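Local coordinates for cell wall surface anchor family protein (Streptococcus agalactiae serogroup V, PDB 3TXA) that serves as the adhesive tip pilin of the pilus on the bacterial surface and probably mediates attachment to host cells or matrix, at residues Y154-T159 / L626-R631; Y571-N576 / G595-V600; Y98-E103 / I661-I666; T168-Q173 / A327-I332; A121-N126 / P665-R670. All coordinates share one frame; numbering follows the deposited sequence.

Contact 1. Residues Y154-T159 / L626-R631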
# COMPACT_ATOMS: atom_id res chain seq x y z
N TYR A 154 -28.85 37.70 4.10
CA TYR A 154 -27.66 36.89 3.90
C TYR A 154 -27.98 35.41 3.69
O TYR A 154 -29.05 34.94 4.09
CB TYR A 154 -26.70 37.06 5.08
CG TYR A 154 -26.36 38.49 5.46
CD1 TYR A 154 -27.02 39.12 6.53
CD2 TYR A 154 -25.38 39.21 4.77
CE1 TYR A 154 -26.72 40.43 6.89
CE2 TYR A 154 -25.05 40.53 5.13
CZ TYR A 154 -25.73 41.13 6.19
OH TYR A 154 -25.43 42.43 6.56
N LYS A 155 -27.04 34.71 3.04
CA LYS A 155 -27.15 33.30 2.71
C LYS A 155 -26.10 32.54 3.50
O LYS A 155 -24.90 32.65 3.22
CB LYS A 155 -26.91 33.11 1.22
CG LYS A 155 -27.12 31.72 0.71
CD LYS A 155 -27.04 31.69 -0.80
CE LYS A 155 -28.22 30.94 -1.41
NZ LYS A 155 -29.56 31.52 -1.03
N ILE A 156 -26.56 31.74 4.47
CA ILE A 156 -25.70 30.90 5.29
C ILE A 156 -25.36 29.60 4.58
O ILE A 156 -26.22 28.97 3.98
CB ILE A 156 -26.36 30.58 6.66
CG1 ILE A 156 -26.85 31.85 7.37
CG2 ILE A 156 -25.42 29.78 7.56
CD1 ILE A 156 -25.79 32.91 7.67
N GLU A 157 -24.09 29.23 4.63
CA GLU A 157 -23.67 27.90 4.20
C GLU A 157 -23.11 27.12 5.40
O GLU A 157 -22.32 27.64 6.21
CB GLU A 157 -22.65 27.98 3.05
CG GLU A 157 -21.89 26.67 2.79
CD GLU A 157 -20.97 26.69 1.58
OE1 GLU A 157 -21.48 26.51 0.45
OE2 GLU A 157 -19.73 26.84 1.75
N LEU A 158 -23.53 25.85 5.50
CA LEU A 158 -23.11 24.94 6.54
C LEU A 158 -22.62 23.68 5.86
O LEU A 158 -23.27 23.19 4.93
CB LEU A 158 -24.31 24.62 7.43
CG LEU A 158 -24.06 24.36 8.90
CD1 LEU A 158 -24.76 25.42 9.75
CD2 LEU A 158 -24.62 23.03 9.25
N THR A 159 -21.48 23.15 6.29
CA THR A 159 -20.86 21.97 5.65
C THR A 159 -20.31 21.02 6.70
O THR A 159 -19.87 21.45 7.78
CB THR A 159 -19.66 22.34 4.74
OG1 THR A 159 -18.57 22.80 5.54
CG2 THR A 159 -20.02 23.44 3.70
N LEU A 626 -25.28 22.61 3.31
CA LEU A 626 -26.61 23.16 3.55
C LEU A 626 -26.53 24.65 3.35
O LEU A 626 -25.68 25.30 3.98
CB LEU A 626 -27.08 22.89 4.99
CG LEU A 626 -28.45 23.46 5.35
CD1 LEU A 626 -29.55 22.64 4.74
CD2 LEU A 626 -28.63 23.54 6.83
N THR A 627 -27.38 25.19 2.47
CA THR A 627 -27.58 26.64 2.39
C THR A 627 -29.03 26.99 2.71
O THR A 627 -29.96 26.22 2.36
CB THR A 627 -27.17 27.27 0.99
OG1 THR A 627 -28.02 26.75 -0.03
CG2 THR A 627 -25.77 26.92 0.61
N TYR A 628 -29.21 28.13 3.36
CA TYR A 628 -30.52 28.71 3.62
C TYR A 628 -30.43 30.24 3.71
O TYR A 628 -29.33 30.77 3.67
CB TYR A 628 -31.08 28.13 4.90
CG TYR A 628 -30.26 28.39 6.13
CD1 TYR A 628 -30.51 29.48 6.94
CD2 TYR A 628 -29.25 27.52 6.51
CE1 TYR A 628 -29.77 29.70 8.10
CE2 TYR A 628 -28.51 27.73 7.65
CZ TYR A 628 -28.77 28.82 8.45
OH TYR A 628 -28.02 29.03 9.59
N ASP A 629 -31.56 30.94 3.82
CA ASP A 629 -31.52 32.42 3.91
C ASP A 629 -31.95 32.98 5.29
O ASP A 629 -32.81 32.40 5.97
CB ASP A 629 -32.33 33.06 2.78
CG ASP A 629 -31.75 32.75 1.39
OD1 ASP A 629 -30.51 32.73 1.25
OD2 ASP A 629 -32.53 32.53 0.43
N VAL A 630 -31.34 34.09 5.70
CA VAL A 630 -31.70 34.76 6.95
C VAL A 630 -31.83 36.27 6.77
O VAL A 630 -31.31 36.85 5.82
CB VAL A 630 -30.68 34.48 8.10
CG1 VAL A 630 -30.72 33.03 8.52
CG2 VAL A 630 -29.28 34.82 7.67
N ARG A 631 -32.54 36.90 7.70
CA ARG A 631 -32.68 38.35 7.74
C ARG A 631 -32.53 38.81 9.19
O ARG A 631 -33.01 38.15 10.12
CB ARG A 631 -34.06 38.78 7.23
CG ARG A 631 -34.11 40.16 6.54
CD ARG A 631 -35.47 40.81 6.69
NE ARG A 631 -35.61 41.37 8.05
CZ ARG A 631 -36.76 41.53 8.70
NH1 ARG A 631 -36.76 42.04 9.93
NH2 ARG A 631 -37.91 41.18 8.14
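Ile156 and Tyr628 face each other as an antiparallel hydrogen-bonded pair, and their side chains lie alongside, pointing the same way. Ile156 can be followed outward. Its CB sits over one face of the Tyr628 ring, offset toward the rim, in a CH-pi contact 3.8 Å from the ring centroid. Its CG2 reaches the phenol end, 3.4 Å from Tyr628 OH. Its CG1 passes over Tyr628 CE1, and its CD1 ends 4.0 Å from Val630 CG2. Tyr628 CG stands between its own backbone N and carbonyl carbon (chi1 61°), which brings the ring under the isoleucine. Phe558 also meets this ring. The two segments run antiparallel, with strand axes 4.6 Å apart, and six backbone hydrogen bonds join Tyr154, Ile156 and Leu158 to Val630, Tyr628 and Leu626. Segment 626-631 belongs to the Ig-like domain, and 154-159 pairs with it in the same antiparallel sheet, although more than 460 residues separate the two in sequence. The other face carries Lys155, Glu157, Thr627 and Asp629. Lys155 bends at its third and fourth torsions and brings NZ 2.8 Å from Asp629 OD1, on the syn lone pair of that oxygen, as a salt bridge. Glu157 CB lies 4.1 Å from Thr627 CG2, while its carboxylate turns to Lys142.

Contact 2. Residues Y571-N576 / G595-V600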
# COMPACT_ATOMS: atom_id res chain seq x y z
N TYR A 571 -34.44 25.78 1.81
CA TYR A 571 -33.03 25.43 2.06
C TYR A 571 -32.59 24.61 0.87
O TYR A 571 -33.42 24.10 0.13
CB TYR A 571 -32.86 24.57 3.34
CG TYR A 571 -33.57 23.29 3.20
CD1 TYR A 571 -32.94 22.19 2.65
CD2 TYR A 571 -34.92 23.20 3.52
CE1 TYR A 571 -33.64 20.98 2.45
CE2 TYR A 571 -35.61 22.03 3.33
CZ TYR A 571 -34.97 20.92 2.79
OH TYR A 571 -35.70 19.76 2.60
N VAL A 572 -31.28 24.45 0.70
CA VAL A 572 -30.74 23.55 -0.34
C VAL A 572 -29.76 22.62 0.36
O VAL A 572 -28.85 23.07 1.08
CB VAL A 572 -29.96 24.35 -1.43
CG1 VAL A 572 -29.39 23.44 -2.48
CG2 VAL A 572 -30.83 25.38 -2.09
N LEU A 573 -29.93 21.32 0.18
CA LEU A 573 -28.94 20.40 0.71
C LEU A 573 -28.37 19.57 -0.43
O LEU A 573 -29.11 18.90 -1.16
CB LEU A 573 -29.54 19.51 1.81
CG LEU A 573 -28.54 18.56 2.52
CD1 LEU A 573 -27.43 19.30 3.26
CD2 LEU A 573 -29.21 17.56 3.44
N VAL A 574 -27.05 19.60 -0.58
CA VAL A 574 -26.38 18.79 -1.62
C VAL A 574 -25.18 18.03 -1.07
O VAL A 574 -24.54 18.48 -0.12
CB VAL A 574 -25.94 19.66 -2.88
CG1 VAL A 574 -27.14 20.08 -3.72
CG2 VAL A 574 -25.13 20.89 -2.48
N GLY A 575 -24.88 16.89 -1.67
CA GLY A 575 -23.67 16.14 -1.34
C GLY A 575 -22.58 16.24 -2.41
O GLY A 575 -22.87 16.39 -3.60
N ASN A 576 -21.32 16.11 -1.99
CA ASN A 576 -20.21 16.21 -2.93
C ASN A 576 -20.12 15.02 -3.90
O ASN A 576 -19.28 14.99 -4.81
CB ASN A 576 -18.89 16.53 -2.21
CG ASN A 576 -18.26 15.31 -1.53
OD1 ASN A 576 -18.90 14.26 -1.36
ND2 ASN A 576 -17.00 15.44 -1.16
N GLY A 595 -27.34 8.60 -2.93
CA GLY A 595 -25.97 8.55 -2.40
C GLY A 595 -25.85 8.90 -0.93
O GLY A 595 -26.73 8.58 -0.11
N ILE A 596 -24.72 9.49 -0.59
CA ILE A 596 -24.45 10.22 0.64
C ILE A 596 -25.72 10.76 1.37
O ILE A 596 -25.72 10.86 2.60
CB ILE A 596 -23.58 11.40 0.19
CG1 ILE A 596 -22.25 11.49 0.89
CG2 ILE A 596 -24.26 12.72 0.35
CD1 ILE A 596 -21.74 12.97 0.82
N LEU A 597 -26.79 11.10 0.63
CA LEU A 597 -27.98 11.73 1.24
C LEU A 597 -29.21 10.85 1.35
O LEU A 597 -30.25 11.35 1.76
CB LEU A 597 -28.38 12.99 0.51
CG LEU A 597 -27.50 14.22 0.60
CD1 LEU A 597 -28.11 15.34 -0.27
CD2 LEU A 597 -27.30 14.70 2.03
N LYS A 598 -29.11 9.58 0.97
CA LYS A 598 -30.15 8.55 1.24
C LYS A 598 -30.67 8.60 2.71
O LYS A 598 -29.89 8.45 3.66
CB LYS A 598 -29.58 7.16 0.94
CG LYS A 598 -30.49 6.27 0.15
CD LYS A 598 -31.28 5.26 1.02
CE LYS A 598 -31.92 4.14 0.14
NZ LYS A 598 -33.40 4.37 -0.14
N ASP A 599 -31.97 8.83 2.87
CA ASP A 599 -32.62 8.97 4.19
C ASP A 599 -32.19 10.16 5.08
O ASP A 599 -32.69 10.32 6.19
CB ASP A 599 -32.59 7.65 4.98
CG ASP A 599 -33.12 6.47 4.18
OD1 ASP A 599 -34.34 6.42 3.86
OD2 ASP A 599 -32.29 5.56 3.91
N VAL A 600 -31.29 10.99 4.60
CA VAL A 600 -31.03 12.25 5.28
C VAL A 600 -32.29 13.12 5.18
O VAL A 600 -32.99 13.03 4.17
CB VAL A 600 -29.84 12.96 4.67
CG1 VAL A 600 -29.58 14.29 5.36
CG2 VAL A 600 -28.64 12.10 4.80
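In the Ig-like domain of the tip pilin, the end of strand 571-575 packs against the loop that leads into strand 601-605. This loop includes a type II beta turn from Leu597 to Val600, with Val600 N bonded to Leu597 O. The contact between the two segments is mostly apolar, and no hydrogen bond crosses it. Leu573 carries the centre. Its CG lies anti to the backbone N (chi1 -176°), which sends CD2 to the turn, where this methyl meets both ends. It is 3.7 Å from Leu597 CD2, and the two leucine side chains meet at a slant. It is also 3.8 Å from Val600 CG1, and here the side chains of Leu573 and Val600 are nearly perpendicular. The other methyl of Leu597 turns to the strand backbone: its CD1 lies 3.8 Å from Leu573 O and equally close to Gly575 N. One leucine therefore touches both a side chain and the main chain of the strand. Gly575 CA lies 3.9 Å from Ile596 CG2, so here too the loop packs on the main chain of the strand. At the strand end, Ile596 CD1 comes 3.8 Å from Asn576 OD1, and the two side chains are roughly perpendicular. The amide of Asn576 is held by Gly621 and, weakly, by Lys623. Strands 579-582 and 623-632 flank strand 571-575 in the sheet, while Val600 also packs on Ile613 and Leu616 of strand 610-618.

Contact 3. Residues Y98-E103 / I661-I666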
# COMPACT_ATOMS: atom_id res chain seq x y z
N TYR A 98 -15.44 28.93 20.82
CA TYR A 98 -16.15 27.65 20.81
C TYR A 98 -16.64 27.30 22.22
O TYR A 98 -15.97 27.59 23.20
CB TYR A 98 -15.25 26.51 20.31
CG TYR A 98 -14.84 26.59 18.86
CD1 TYR A 98 -15.78 26.47 17.83
CD2 TYR A 98 -13.51 26.76 18.51
CE1 TYR A 98 -15.39 26.53 16.50
CE2 TYR A 98 -13.11 26.83 17.18
CZ TYR A 98 -14.05 26.71 16.19
OH TYR A 98 -13.64 26.78 14.89
N GLU A 99 -17.80 26.67 22.32
CA GLU A 99 -18.40 26.41 23.62
C GLU A 99 -18.10 24.98 24.09
O GLU A 99 -18.54 24.57 25.16
CB GLU A 99 -19.90 26.70 23.57
CG GLU A 99 -20.45 27.48 24.77
CD GLU A 99 -21.14 26.58 25.81
OE1 GLU A 99 -22.19 25.98 25.48
OE2 GLU A 99 -20.63 26.49 26.96
N ASP A 100 -17.35 24.23 23.29
CA ASP A 100 -17.03 22.84 23.62
C ASP A 100 -15.57 22.64 24.05
O ASP A 100 -15.26 21.67 24.75
CB ASP A 100 -17.40 21.90 22.46
CG ASP A 100 -16.59 22.17 21.20
OD1 ASP A 100 -16.08 23.30 21.04
OD2 ASP A 100 -16.47 21.24 20.36
N THR A 101 -14.70 23.54 23.62
CA THR A 101 -13.26 23.46 23.91
C THR A 101 -12.73 24.76 24.49
O THR A 101 -11.63 24.81 25.04
CB THR A 101 -12.44 23.14 22.65
OG1 THR A 101 -12.73 24.11 21.64
CG2 THR A 101 -12.73 21.74 22.13
N LYS A 102 -13.52 25.83 24.33
CA LYS A 102 -13.19 27.17 24.81
C LYS A 102 -12.10 27.90 24.01
O LYS A 102 -11.83 29.07 24.27
CB LYS A 102 -12.84 27.17 26.31
CG LYS A 102 -14.02 27.12 27.29
CD LYS A 102 -13.49 27.36 28.72
CE LYS A 102 -14.61 27.58 29.75
NZ LYS A 102 -14.08 28.01 31.09
N GLU A 103 -11.50 27.22 23.03
CA GLU A 103 -10.44 27.85 22.22
C GLU A 103 -11.00 28.95 21.30
O GLU A 103 -12.20 29.01 21.03
CB GLU A 103 -9.60 26.80 21.46
CG GLU A 103 -10.27 26.14 20.24
CD GLU A 103 -10.04 24.61 20.13
OE1 GLU A 103 -8.97 24.11 20.54
OE2 GLU A 103 -10.96 23.91 19.62
N ILE A 661 -20.52 16.07 21.31
CA ILE A 661 -21.12 17.25 20.71
C ILE A 661 -20.08 18.28 20.27
O ILE A 661 -19.32 18.79 21.10
CB ILE A 661 -22.21 17.85 21.64
CG1 ILE A 661 -23.57 17.18 21.38
CG2 ILE A 661 -22.36 19.37 21.47
CD1 ILE A 661 -24.16 16.35 22.55
N ARG A 662 -20.06 18.60 18.97
CA ARG A 662 -19.04 19.48 18.37
C ARG A 662 -19.62 20.82 18.00
O ARG A 662 -20.71 20.86 17.46
CB ARG A 662 -18.47 18.83 17.11
CG ARG A 662 -18.05 17.39 17.28
CD ARG A 662 -16.85 17.31 18.19
NE ARG A 662 -16.35 15.94 18.30
CZ ARG A 662 -15.67 15.48 19.33
NH1 ARG A 662 -15.28 14.22 19.35
NH2 ARG A 662 -15.38 16.28 20.35
N ASP A 663 -18.92 21.92 18.27
CA ASP A 663 -19.47 23.24 17.95
C ASP A 663 -19.14 23.66 16.52
O ASP A 663 -18.17 23.17 15.93
CB ASP A 663 -19.06 24.32 18.97
CG ASP A 663 -20.06 24.45 20.15
OD1 ASP A 663 -20.70 25.52 20.31
OD2 ASP A 663 -20.23 23.49 20.93
N PHE A 664 -19.98 24.53 15.95
CA PHE A 664 -19.74 25.10 14.63
C PHE A 664 -19.32 26.53 14.94
O PHE A 664 -19.79 27.12 15.91
CB PHE A 664 -21.03 25.16 13.79
CG PHE A 664 -21.31 23.94 12.92
CD1 PHE A 664 -22.02 22.84 13.42
CD2 PHE A 664 -20.97 23.93 11.57
CE1 PHE A 664 -22.32 21.74 12.61
CE2 PHE A 664 -21.27 22.84 10.76
CZ PHE A 664 -21.94 21.75 11.27
N PRO A 665 -18.45 27.10 14.11
CA PRO A 665 -18.25 28.53 14.28
C PRO A 665 -19.49 29.29 13.78
O PRO A 665 -20.22 28.80 12.93
CB PRO A 665 -17.02 28.81 13.40
CG PRO A 665 -17.03 27.75 12.35
CD PRO A 665 -17.72 26.56 12.94
N ILE A 666 -19.72 30.49 14.31
CA ILE A 666 -20.94 31.24 14.02
C ILE A 666 -20.57 32.64 13.51
O ILE A 666 -19.85 33.35 14.20
CB ILE A 666 -21.80 31.36 15.30
CG1 ILE A 666 -22.21 29.96 15.79
CG2 ILE A 666 -23.00 32.27 15.05
CD1 ILE A 666 -22.55 29.88 17.28
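Asp100 and Asp663 provide the polar part of this contact. The backbone N of Asp663 gives a weak hydrogen bond to Asp100 OD2, at 3.3 Å. Asp100 CG stands between its own backbone N and carbonyl carbon (chi1 64°), which turns the carboxylate to that N-H. The two acids also come near each other: Asp100 OD1 is 4.2 Å from Asp663 OD2. Their side chains pass in opposite directions, with carboxylate planes 40° apart. The like charges are probably offset by arginines, since Asp100 OD1 is paired with Arg132 and Asp663 OD2 with Arg647. Van der Waals contacts come next. Asp663 OD1 lies 3.6 Å from Glu99 CB, and Asp663 CB is 4.1 Å from Tyr98 CD1. The Tyr98 ring meets the backbone at its edge, with CE1 3.9 Å from Pro665 N. The same Tyr98 CE1 makes an apolar contact with Pro665 CB at 4.2 Å. Elsewhere the ring has a cation-pi contact with Arg132. Within segment 98-103, Tyr98 N bonds to Glu103 O, so the loop folds back on itself. The arrangement is the loop of a beta hairpin, 95-97 with 104-109, laid against strand 662-663 at the edge of another antiparallel sheet in the Ig-like part of the protein.

Contact 4. Residues T168-Q173 / A327-I332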
# COMPACT_ATOMS: atom_id res chain seq x y z
N THR A 168 -8.37 -2.32 14.34
CA THR A 168 -8.05 -3.74 14.19
C THR A 168 -8.96 -4.57 15.10
O THR A 168 -9.08 -4.27 16.28
CB THR A 168 -6.58 -3.99 14.49
OG1 THR A 168 -6.45 -4.84 15.64
CG2 THR A 168 -5.88 -2.64 14.74
N LYS A 169 -9.59 -5.59 14.52
CA LYS A 169 -10.60 -6.39 15.22
C LYS A 169 -10.17 -6.90 16.61
O LYS A 169 -10.84 -6.63 17.62
CB LYS A 169 -11.03 -7.55 14.33
CG LYS A 169 -11.78 -7.09 13.12
CD LYS A 169 -12.04 -8.26 12.20
CE LYS A 169 -12.97 -7.85 11.09
NZ LYS A 169 -13.31 -9.01 10.23
N GLU A 170 -9.04 -7.61 16.65
CA GLU A 170 -8.39 -7.96 17.91
C GLU A 170 -7.78 -6.75 18.66
O GLU A 170 -6.59 -6.39 18.50
CB GLU A 170 -7.32 -9.06 17.70
CG GLU A 170 -7.87 -10.47 17.28
CD GLU A 170 -6.76 -11.57 17.23
OE1 GLU A 170 -5.63 -11.35 17.76
OE2 GLU A 170 -7.03 -12.67 16.66
N LEU A 171 -8.65 -6.12 19.45
CA LEU A 171 -8.25 -5.30 20.61
C LEU A 171 -7.48 -4.00 20.27
O LEU A 171 -6.48 -3.67 20.91
CB LEU A 171 -7.50 -6.19 21.65
CG LEU A 171 -7.70 -7.75 21.73
CD1 LEU A 171 -6.49 -8.51 22.35
CD2 LEU A 171 -9.03 -8.22 22.40
N ASN A 172 -7.99 -3.24 19.29
CA ASN A 172 -7.39 -1.93 18.91
C ASN A 172 -5.83 -1.92 18.88
O ASN A 172 -5.16 -0.90 19.16
CB ASN A 172 -7.97 -0.79 19.78
CG ASN A 172 -7.56 0.64 19.28
OD1 ASN A 172 -7.30 0.85 18.08
ND2 ASN A 172 -7.51 1.61 20.21
N GLN A 173 -5.25 -3.07 18.53
CA GLN A 173 -3.80 -3.20 18.51
C GLN A 173 -3.18 -2.58 17.26
O GLN A 173 -3.64 -2.85 16.16
CB GLN A 173 -3.41 -4.66 18.63
CG GLN A 173 -2.12 -4.83 19.40
CD GLN A 173 -1.58 -6.24 19.30
OE1 GLN A 173 -2.23 -7.12 18.70
NE2 GLN A 173 -0.38 -6.47 19.88
N ALA A 327 3.98 -5.48 21.65
CA ALA A 327 3.00 -4.40 21.66
C ALA A 327 2.17 -4.35 20.37
O ALA A 327 1.00 -3.95 20.39
CB ALA A 327 3.69 -3.06 21.87
N ARG A 328 2.77 -4.76 19.24
CA ARG A 328 2.20 -4.50 17.92
C ARG A 328 1.87 -5.79 17.22
O ARG A 328 2.54 -6.80 17.42
CB ARG A 328 3.18 -3.64 17.11
CG ARG A 328 3.89 -2.59 18.01
CD ARG A 328 4.60 -1.50 17.24
NE ARG A 328 3.64 -0.80 16.40
CZ ARG A 328 3.43 0.52 16.44
NH1 ARG A 328 4.15 1.30 17.25
NH2 ARG A 328 2.52 1.04 15.62
N LYS A 329 0.81 -5.77 16.43
CA LYS A 329 0.48 -6.91 15.59
C LYS A 329 1.25 -6.82 14.24
O LYS A 329 1.43 -5.72 13.68
CB LYS A 329 -1.02 -6.97 15.38
CG LYS A 329 -1.45 -8.17 14.58
CD LYS A 329 -2.93 -8.43 14.72
CE LYS A 329 -3.30 -9.59 13.83
NZ LYS A 329 -4.43 -10.41 14.39
N LYS A 330 1.73 -7.94 13.73
CA LYS A 330 2.70 -7.89 12.66
C LYS A 330 2.15 -8.60 11.48
O LYS A 330 1.77 -9.78 11.59
CB LYS A 330 4.03 -8.48 13.08
CG LYS A 330 4.75 -7.64 14.10
CD LYS A 330 5.82 -8.43 14.85
CE LYS A 330 5.21 -9.38 15.92
NZ LYS A 330 5.06 -8.71 17.25
N LEU A 331 2.10 -7.87 10.36
CA LEU A 331 1.54 -8.40 9.11
C LEU A 331 2.52 -8.31 7.95
O LEU A 331 3.27 -7.35 7.82
CB LEU A 331 0.32 -7.57 8.75
CG LEU A 331 -1.14 -7.89 9.09
CD1 LEU A 331 -1.36 -8.10 10.56
CD2 LEU A 331 -2.02 -6.75 8.57
N ILE A 332 2.51 -9.32 7.09
CA ILE A 332 3.24 -9.28 5.85
C ILE A 332 2.34 -9.61 4.66
O ILE A 332 1.72 -10.70 4.62
CB ILE A 332 4.41 -10.27 5.83
CG1 ILE A 332 5.48 -9.89 6.85
CG2 ILE A 332 4.99 -10.40 4.37
CD1 ILE A 332 6.43 -11.04 7.12
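Gln173 NE2 donates a hydrogen bond to Ala327 O at 2.9 Å, with an N-H...O angle of 152°. The carbonyl of Ala327 is approached from well above its plane rather than at a lone pair. The side chain of Gln173 runs straight past CG, which carries the amide across to the other segment. At the same amide, OE1 lies 3.5 Å from Lys329 CB; this is packing rather than a hydrogen bond. The side chains of Gln173 and Lys329 run roughly perpendicular. The place is the start of the middle strand of the parallel sheet of the von Willebrand factor A fold, at the surface: segment 168-173 leads from strand 153-168 into strand 175-182, which lies next to strand 329-336 in that sheet. Glu170, at the centre of an inverse gamma turn, points toward Lys329. Its OE1 is 3.7 Å from Lys329 NZ, a long salt bridge, and Asp483 is a further weak, long partner of that amine. Lys329 keeps CG anti to its backbone N (chi1 -177°), which carries NZ toward Glu170. Backbone bonds tie Lys329 to Pro174 and Asp176. The guanidinium of Arg328 forms a salt bridge with Asp176.

Contact 5. Residues A121-N126 / P665-R670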
# COMPACT_ATOMS: atom_id res chain seq x y z
N ALA A 121 -20.87 42.55 8.06
CA ALA A 121 -20.87 41.15 8.48
C ALA A 121 -19.47 40.52 8.61
O ALA A 121 -18.53 40.91 7.91
CB ALA A 121 -21.74 40.32 7.56
N LEU A 122 -19.38 39.53 9.50
CA LEU A 122 -18.12 38.88 9.84
C LEU A 122 -18.18 37.35 9.79
O LEU A 122 -19.01 36.75 10.46
CB LEU A 122 -17.69 39.28 11.25
CG LEU A 122 -17.47 40.75 11.62
CD1 LEU A 122 -16.97 40.83 13.05
CD2 LEU A 122 -16.50 41.42 10.67
N ASN A 123 -17.29 36.75 9.01
CA ASN A 123 -17.16 35.31 8.92
C ASN A 123 -16.06 34.76 9.83
O ASN A 123 -15.13 35.49 10.17
CB ASN A 123 -16.90 34.89 7.47
CG ASN A 123 -18.17 34.55 6.72
OD1 ASN A 123 -19.19 34.21 7.29
ND2 ASN A 123 -18.10 34.63 5.41
N PRO A 124 -16.16 33.49 10.25
CA PRO A 124 -15.12 32.91 11.09
C PRO A 124 -14.02 32.20 10.31
O PRO A 124 -14.22 31.89 9.13
CB PRO A 124 -15.89 31.90 11.94
CG PRO A 124 -17.00 31.46 11.08
CD PRO A 124 -17.36 32.63 10.21
N ILE A 125 -12.90 31.95 10.99
CA ILE A 125 -11.68 31.30 10.46
C ILE A 125 -11.01 32.05 9.29
O ILE A 125 -10.40 33.10 9.52
CB ILE A 125 -11.86 29.75 10.26
CG1 ILE A 125 -12.43 29.13 11.54
CG2 ILE A 125 -10.52 29.07 9.91
CD1 ILE A 125 -12.90 27.72 11.39
N ASN A 126 -11.11 31.55 8.05
CA ASN A 126 -10.57 32.27 6.88
C ASN A 126 -11.67 32.86 5.97
O ASN A 126 -12.86 32.62 6.19
CB ASN A 126 -9.58 31.39 6.09
CG ASN A 126 -10.14 30.02 5.72
OD1 ASN A 126 -11.04 29.91 4.89
ND2 ASN A 126 -9.58 28.97 6.32
N PRO A 665 -18.45 27.10 14.11
CA PRO A 665 -18.25 28.53 14.28
C PRO A 665 -19.49 29.29 13.78
O PRO A 665 -20.22 28.80 12.93
CB PRO A 665 -17.02 28.81 13.40
CG PRO A 665 -17.03 27.75 12.35
CD PRO A 665 -17.72 26.56 12.94
N ILE A 666 -19.72 30.49 14.31
CA ILE A 666 -20.94 31.24 14.02
C ILE A 666 -20.57 32.64 13.51
O ILE A 666 -19.85 33.35 14.20
CB ILE A 666 -21.80 31.36 15.30
CG1 ILE A 666 -22.21 29.96 15.79
CG2 ILE A 666 -23.00 32.27 15.05
CD1 ILE A 666 -22.55 29.88 17.28
N PRO A 667 -21.02 33.02 12.29
CA PRO A 667 -20.88 34.39 11.81
C PRO A 667 -21.70 35.40 12.61
O PRO A 667 -22.49 35.02 13.48
CB PRO A 667 -21.40 34.33 10.37
CG PRO A 667 -22.12 33.09 10.26
CD PRO A 667 -21.51 32.13 11.22
N LYS A 668 -21.49 36.68 12.32
CA LYS A 668 -22.19 37.77 13.02
C LYS A 668 -22.51 38.87 12.03
O LYS A 668 -21.75 39.08 11.08
CB LYS A 668 -21.33 38.35 14.16
CG LYS A 668 -20.76 37.35 15.16
CD LYS A 668 -20.24 38.02 16.44
CE LYS A 668 -19.55 36.98 17.31
NZ LYS A 668 -19.62 37.27 18.77
N ILE A 669 -23.63 39.56 12.24
CA ILE A 669 -24.05 40.68 11.37
C ILE A 669 -24.54 41.88 12.17
O ILE A 669 -24.97 41.73 13.32
CB ILE A 669 -25.18 40.27 10.40
CG1 ILE A 669 -26.30 39.55 11.13
CG2 ILE A 669 -24.63 39.40 9.27
CD1 ILE A 669 -27.53 39.40 10.32
N ARG A 670 -24.49 43.07 11.55
CA ARG A 670 -25.00 44.33 12.15
C ARG A 670 -25.35 45.40 11.11
O ARG A 670 -24.70 45.47 10.07
CB ARG A 670 -24.00 44.91 13.15
CG ARG A 670 -22.72 45.46 12.57
CD ARG A 670 -22.27 46.69 13.36
NE ARG A 670 -20.83 46.94 13.34
CZ ARG A 670 -20.15 47.40 12.28
NH1 ARG A 670 -18.84 47.58 12.38
NH2 ARG A 670 -20.76 47.66 11.13
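Pro124 and Pro665 pack ring against ring, with their side chains at about a right angle. The bump is the CG corner of Pro124, which presses on Pro665 CB at 3.5 Å. Ile125 CD1 comes up to the same proline at its CG, 4.2 Å away, so Pro665 is touched by two neighbouring residues of segment 121-126. Pro667 CB sits in the notch between Leu122 O, at 3.4 Å, and Asn123 OD1, at 3.8 Å. The latter oxygen accepts a hydrogen bond from Ile143 N. Beyond the prolines the backbones pair. Leu122 N bonds to Lys668 O at 2.9 Å, and Lys668 N returns a bond to Leu122 O. At the far end Ala121 CB meets Ile669 CG2 at 3.5 Å, and the two CA atoms of this non-hydrogen-bonded pair are 4.3 Å apart. Ile669 CG2 is anti to the carbonyl carbon and is the branch that faces Ala121, while CG1 leads away. Ile143 packs on Ala121, Pro667 and Ile669. This is a short antiparallel strand pair, 121-124 with 668-669, within a five-stranded antiparallel sheet (95-97, 104-109, 121-124, 668-669, 642-643) that packs on strands 137-146 and 153-168 and joins residues from near both ends of the modelled chain.

How the contacts relate
Contacts 1, 2, 3 and 5 gather around the Ig-like domain, while contact 4 lies apart in the von Willebrand factor A part, its centre about 45 Å from that of contact 1. Contacts 1 and 2 share a sheet: Thr627 O is 2.8 Å from Val572 N, a probable hydrogen bond. Contact 1 also packs on contact 5, where Tyr154 meets Ala121 and Ile669, and on contact 3, where Leu158 CD2 is 3.6 Å from Phe664 CZ. Contacts 3 and 5 share Pro665 and Ile666. Along the chain, contacts 1, 3 and 5 each enclose contacts 2 and 4. None of the five lies at the magnesium site of Ser184, Ser186 and Asp337.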